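Local structure of amidohydrolase (Xanthomonas campestris pv. campestris, 4DZH) at residues A[20-25]-A[32-37]; A[70-75]-A[380-385]. The protein probably deaminates adenosine-type substrates such as 5'-methylthioadenosine, as a zinc-dependent amidohydrolase of the ATZ/TRZ family. All blocks are in the same frame, centred on the assembly; numbering follows the deposited sequence.

Interaction 1: A[20-25]-A[32-37]; sequences AGYVVP and VLEDHA
An antiparallel beta hairpin near the N-terminus joins strand 22-23 of the nine-strand mixed sheet to strand 36-41 of the four-strand sheet, and pairs V23 with L33. V23 N gives a straight bond to L33 O (2.8 Å, 172°). L33 N returns one to V23 O, also 2.8 Å. D35 N reaches G21 O at 2.8 Å, from above the carbonyl plane. A20 N bonds H36 O, while the bond back from H36 N to A20 O is weak.

V23 and L33 form the apolar side, with P25 CG near L33 CD1. V23 CG2, anti to the carbonyl carbon, touches H36 CB at 3.5 Å, the side chains crossing at about a right angle. The H36 ring has L33 CB over the centre of one face. H36 ND1 bonds E34 O at 2.9 Å in the ring plane, which fixes the turn of the ring.

On the other face the Y22 and E34 side chains lie side by side, with E34 OE2 3.9 Å from Y22 CE1 and the ring and carboxylate planes 37° apart. V32 CG1 meets Y22 CD1 obliquely at 3.9 Å. Helix 397-403 packs on Y22, V24 and V32. Corners at G21 and E34-D35 split the pairing, as in a hairpin passing between sheets.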
loop_
_atom_site.group_PDB
_atom_site.type_symbol
_atom_site.label_atom_id
_atom_site.label_comp_id
_atom_site.label_asym_id
_atom_site.label_seq_id
_atom_site.Cartn_x
_atom_site.Cartn_y
_atom_site.Cartn_z
ATOM N N ALA A 20 24.664 6.302 9.673
ATOM C CA ALA A 20 23.802 5.571 8.739
ATOM C C ALA A 20 24.352 5.503 7.315
ATOM O O ALA A 20 25.106 6.384 6.868
ATOM C CB ALA A 20 22.429 6.194 8.727
ATOM N N GLY A 21 23.871 4.518 6.554
ATOM C CA GLY A 21 24.253 4.436 5.159
ATOM C C GLY A 21 23.850 5.660 4.358
ATOM O O GLY A 21 24.546 6.072 3.433
ATOM N N TYR A 22 22.689 6.218 4.689
ATOM C CA TYR A 22 22.122 7.342 3.937
ATOM C C TYR A 22 21.441 8.248 4.920
ATOM O O TYR A 22 20.743 7.774 5.836
ATOM C CB TYR A 22 21.096 6.864 2.898
ATOM C CG TYR A 22 21.703 5.885 1.948
ATOM C CD1 TYR A 22 22.351 6.324 0.802
ATOM C CD2 TYR A 22 21.648 4.510 2.209
ATOM C CE1 TYR A 22 22.937 5.421 -0.078
ATOM C CE2 TYR A 22 22.243 3.590 1.340
ATOM C CZ TYR A 22 22.877 4.055 0.193
ATOM O OH TYR A 22 23.468 3.162 -0.693
ATOM N N VAL A 23 21.693 9.549 4.789
ATOM C CA VAL A 23 20.904 10.523 5.542
ATOM C C VAL A 23 20.068 11.357 4.576
ATOM O O VAL A 23 20.593 11.902 3.608
ATOM C CB VAL A 23 21.787 11.476 6.409
ATOM C CG1 VAL A 23 20.947 12.578 7.046
ATOM C CG2 VAL A 23 22.554 10.656 7.465
ATOM N N VAL A 24 18.757 11.432 4.823
ATOM C CA VAL A 24 17.860 12.184 3.970
ATOM C C VAL A 24 17.337 13.392 4.739
ATOM O O VAL A 24 16.409 13.273 5.540
ATOM C CB VAL A 24 16.667 11.304 3.514
ATOM C CG1 VAL A 24 15.743 12.114 2.634
ATOM C CG2 VAL A 24 17.187 10.001 2.841
ATOM N N PRO A 25 17.954 14.571 4.537
ATOM C CA PRO A 25 17.663 15.702 5.428
ATOM C C PRO A 25 16.333 16.427 5.181
ATOM O O PRO A 25 15.910 17.144 6.091
ATOM C CB PRO A 25 18.846 16.647 5.183
ATOM C CG PRO A 25 19.227 16.394 3.725
ATOM C CD PRO A 25 18.973 14.889 3.512
ATOM N N VAL A 32 20.352 13.409 -1.060
ATOM C CA VAL A 32 20.645 12.257 -0.213
ATOM C C VAL A 32 22.130 12.231 0.188
ATOM O O VAL A 32 23.006 12.204 -0.663
ATOM C CB VAL A 32 20.233 10.923 -0.901
ATOM C CG1 VAL A 32 20.554 9.738 -0.009
ATOM C CG2 VAL A 32 18.740 10.947 -1.231
ATOM N N LEU A 33 22.399 12.271 1.486
ATOM C CA LEU A 33 23.773 12.298 1.963
ATOM C C LEU A 33 24.249 10.904 2.252
ATOM O O LEU A 33 23.848 10.282 3.230
ATOM C CB LEU A 33 23.860 13.127 3.244
ATOM C CG LEU A 33 23.200 14.490 3.153
ATOM C CD1 LEU A 33 23.187 15.141 4.528
ATOM C CD2 LEU A 33 23.956 15.331 2.125
ATOM N N GLU A 34 25.153 10.414 1.424
ATOM C CA GLU A 34 25.666 9.077 1.616
ATOM C C GLU A 34 26.710 9.018 2.742
ATOM O O GLU A 34 27.559 9.894 2.841
ATOM C CB GLU A 34 26.283 8.623 0.306
ATOM C CG GLU A 34 26.834 7.235 0.326
ATOM C CD GLU A 34 26.707 6.577 -1.046
ATOM O OE1 GLU A 34 26.585 7.326 -2.046
ATOM O OE2 GLU A 34 26.711 5.325 -1.120
ATOM N N ASP A 35 26.645 7.990 3.586
ATOM C CA ASP A 35 27.657 7.766 4.630
ATOM C C ASP A 35 27.828 8.966 5.559
ATOM O O ASP A 35 28.936 9.510 5.696
ATOM C CB ASP A 35 29.012 7.385 3.992
ATOM C CG ASP A 35 29.993 6.759 4.994
ATOM O OD1 ASP A 35 29.554 6.288 6.071
ATOM O OD2 ASP A 35 31.212 6.715 4.691
ATOM N N HIS A 36 26.726 9.376 6.187
ATOM C CA HIS A 36 26.670 10.560 7.033
ATOM C C HIS A 36 26.144 10.182 8.419
ATOM O O HIS A 36 25.537 9.113 8.592
ATOM C CB HIS A 36 25.739 11.604 6.427
ATOM C CG HIS A 36 26.417 12.604 5.540
ATOM N ND1 HIS A 36 27.098 12.250 4.399
ATOM C CD2 HIS A 36 26.520 13.954 5.643
ATOM C CE1 HIS A 36 27.560 13.341 3.811
ATOM N NE2 HIS A 36 27.235 14.387 4.551
ATOM N N ALA A 37 26.365 11.062 9.391
ATOM C CA ALA A 37 25.960 10.829 10.770
ATOM C C ALA A 37 25.240 12.046 11.326
ATOM O O ALA A 37 25.369 13.160 10.791
ATOM C CB ALA A 37 27.189 10.508 11.636
HETATM O O HOH W 1 27.702 6.698 7.666
#

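Interaction 2: A[70-75]-A[380-385]; sequences ALMPGL and DLVCVD
L71 and C383 sit side by side on one face of the sheet, as a non-hydrogen-bonded pair between antiparallel strands 70-73 and 381-385. The backbones are bonded on both sides of this pair. M72 N bonds V382 O at 2.9 Å, and V382 N returns a bond to M72 O at 2.8 Å. A70 and V384 exchange a second pair of bonds. The last bond, G74 N to D380 O at 3.0 Å, meets the oxygen from above its carbonyl plane, 56° out of it.

The close packing is around L71. Its CG is anti to the backbone N (chi1 -177°), and with chi2 at 63° the two torsions together turn CD1 toward 381-383. There CD1 lies 3.4 Å from V382 O, 3.7 Å from C383 SG and 3.8 Å from L381 CB. I18 and A20 of strand 16-20 also pack on L71. Near G74 the fit is again close, with V382 CG2 3.7 Å from G74 CA.

The looser part is the face of M72 and V384. The M72 chain runs extended beyond CG. The M72 and V384 side chains meet at a slant, with M72 CE 4.1 Å from V384 CG2. F327 of helix 326-341 packs on both residues. Every touching residue is buried, so the contact has no solvent side. Both carboxylate oxygens of D380 are bonded elsewhere, OD2 in a salt bridge to R156 and OD1 to A416 N. This leaves backbone bonds and apolar packing to join the strands.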
loop_
_atom_site.group_PDB
_atom_site.type_symbol
_atom_site.label_atom_id
_atom_site.label_comp_id
_atom_site.label_asym_id
_atom_site.label_seq_id
_atom_site.Cartn_x
_atom_site.Cartn_y
_atom_site.Cartn_z
ATOM N N ALA A 70 18.655 4.042 5.697
ATOM C CA ALA A 70 18.428 5.477 5.482
ATOM C C ALA A 70 17.962 6.069 6.796
ATOM O O ALA A 70 17.136 5.490 7.495
ATOM C CB ALA A 70 17.358 5.692 4.439
ATOM N N LEU A 71 18.498 7.234 7.158
ATOM C CA LEU A 71 18.018 7.987 8.313
ATOM C C LEU A 71 17.263 9.209 7.790
ATOM O O LEU A 71 17.784 9.956 6.957
ATOM C CB LEU A 71 19.212 8.406 9.202
ATOM C CG LEU A 71 18.900 9.149 10.512
ATOM C CD1 LEU A 71 18.106 8.366 11.528
ATOM C CD2 LEU A 71 20.231 9.584 11.156
ATOM N N MET A 72 16.018 9.364 8.224
ATOM C CA MET A 72 15.154 10.466 7.780
ATOM C C MET A 72 14.370 10.996 9.001
ATOM O O MET A 72 14.351 10.359 10.071
ATOM C CB MET A 72 14.182 9.950 6.713
ATOM C CG MET A 72 13.195 8.961 7.247
ATOM S SD MET A 72 12.178 8.301 5.917
ATOM C CE MET A 72 10.841 7.657 6.920
ATOM N N PRO A 73 13.720 12.175 8.862
ATOM C CA PRO A 73 12.845 12.663 9.945
ATOM C C PRO A 73 11.663 11.723 10.116
ATOM O O PRO A 73 11.265 11.073 9.137
ATOM C CB PRO A 73 12.330 14.003 9.408
ATOM C CG PRO A 73 13.318 14.431 8.317
ATOM C CD PRO A 73 13.707 13.084 7.693
ATOM N N GLY A 74 11.134 11.675 11.344
ATOM C CA GLY A 74 9.914 10.910 11.554
ATOM C C GLY A 74 8.812 11.387 10.632
ATOM O O GLY A 74 8.691 12.559 10.275
ATOM N N LEU A 75 7.995 10.459 10.188
ATOM C CA LEU A 75 6.814 10.815 9.432
ATOM C C LEU A 75 5.784 11.481 10.320
ATOM O O LEU A 75 5.597 11.152 11.504
ATOM C CB LEU A 75 6.227 9.573 8.793
ATOM C CG LEU A 75 7.207 8.827 7.870
ATOM C CD1 LEU A 75 6.569 7.568 7.291
ATOM C CD2 LEU A 75 7.858 9.722 6.755
ATOM N N ASP A 380 13.713 13.960 16.113
ATOM C CA ASP A 380 12.671 12.984 15.734
ATOM C C ASP A 380 13.144 12.327 14.421
ATOM O O ASP A 380 13.061 12.939 13.329
ATOM C CB ASP A 380 11.346 13.681 15.474
ATOM C CG ASP A 380 10.688 14.295 16.746
ATOM O OD1 ASP A 380 11.317 14.454 17.814
ATOM O OD2 ASP A 380 9.467 14.600 16.638
ATOM N N LEU A 381 13.629 11.098 14.539
ATOM C CA LEU A 381 14.397 10.455 13.471
ATOM C C LEU A 381 13.994 9.002 13.329
ATOM O O LEU A 381 13.614 8.365 14.331
ATOM C CB LEU A 381 15.883 10.500 13.801
ATOM C CG LEU A 381 16.422 11.912 14.032
ATOM C CD1 LEU A 381 17.815 11.871 14.611
ATOM C CD2 LEU A 381 16.408 12.649 12.720
ATOM N N VAL A 382 14.142 8.513 12.109
ATOM C CA VAL A 382 13.805 7.121 11.777
ATOM C C VAL A 382 14.902 6.503 10.898
ATOM O O VAL A 382 15.346 7.118 9.912
ATOM C CB VAL A 382 12.442 7.087 11.049
ATOM C CG1 VAL A 382 12.154 5.626 10.574
ATOM C CG2 VAL A 382 11.351 7.538 11.999
ATOM N N CYS A 383 15.278 5.266 11.240
ATOM C CA CYS A 383 16.172 4.437 10.413
ATOM C C CYS A 383 15.294 3.450 9.654
ATOM O O CYS A 383 14.522 2.728 10.284
ATOM C CB CYS A 383 17.157 3.652 11.282
ATOM S SG CYS A 383 18.576 4.667 11.785
ATOM N N VAL A 384 15.449 3.434 8.341
ATOM C CA VAL A 384 14.731 2.467 7.481
ATOM C C VAL A 384 15.803 1.539 6.921
ATOM O O VAL A 384 16.664 2.008 6.180
ATOM C CB VAL A 384 13.985 3.196 6.327
ATOM C CG1 VAL A 384 13.141 2.184 5.550
ATOM C CG2 VAL A 384 13.063 4.228 6.901
ATOM N N ASP A 385 15.721 0.242 7.239
ATOM C CA ASP A 385 16.636 -0.751 6.634
ATOM C C ASP A 385 16.389 -0.794 5.143
ATOM O O ASP A 385 15.253 -1.036 4.747
ATOM C CB ASP A 385 16.371 -2.124 7.230
ATOM C CG ASP A 385 17.227 -3.202 6.597
ATOM O OD1 ASP A 385 18.401 -2.899 6.269
ATOM O OD2 ASP A 385 16.707 -4.325 6.402
#

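The centres of interactions 1 and 2 lie 10 Å apart, on the same side of the chain's centre. Both segments of 20-37 come earlier in the chain than 70-75; interaction 2 joins segments 305 residues apart. Strands 22-23 and 69-80 are parallel neighbours in one mixed sheet, so the contacts meet directly. Y22 O and L71 N are 2.7 Å apart, and V24 N and L71 O 2.8 Å, both probable hydrogen bonds. A20 CB also packs on L71 CB. Strand 69-80 thus sits between the N-terminal hairpin and the late strand 381-385. It continues to H79, a zinc ligand, which is consistent with this strand running from the N-terminal beta region into the TIM barrel that holds the zinc site.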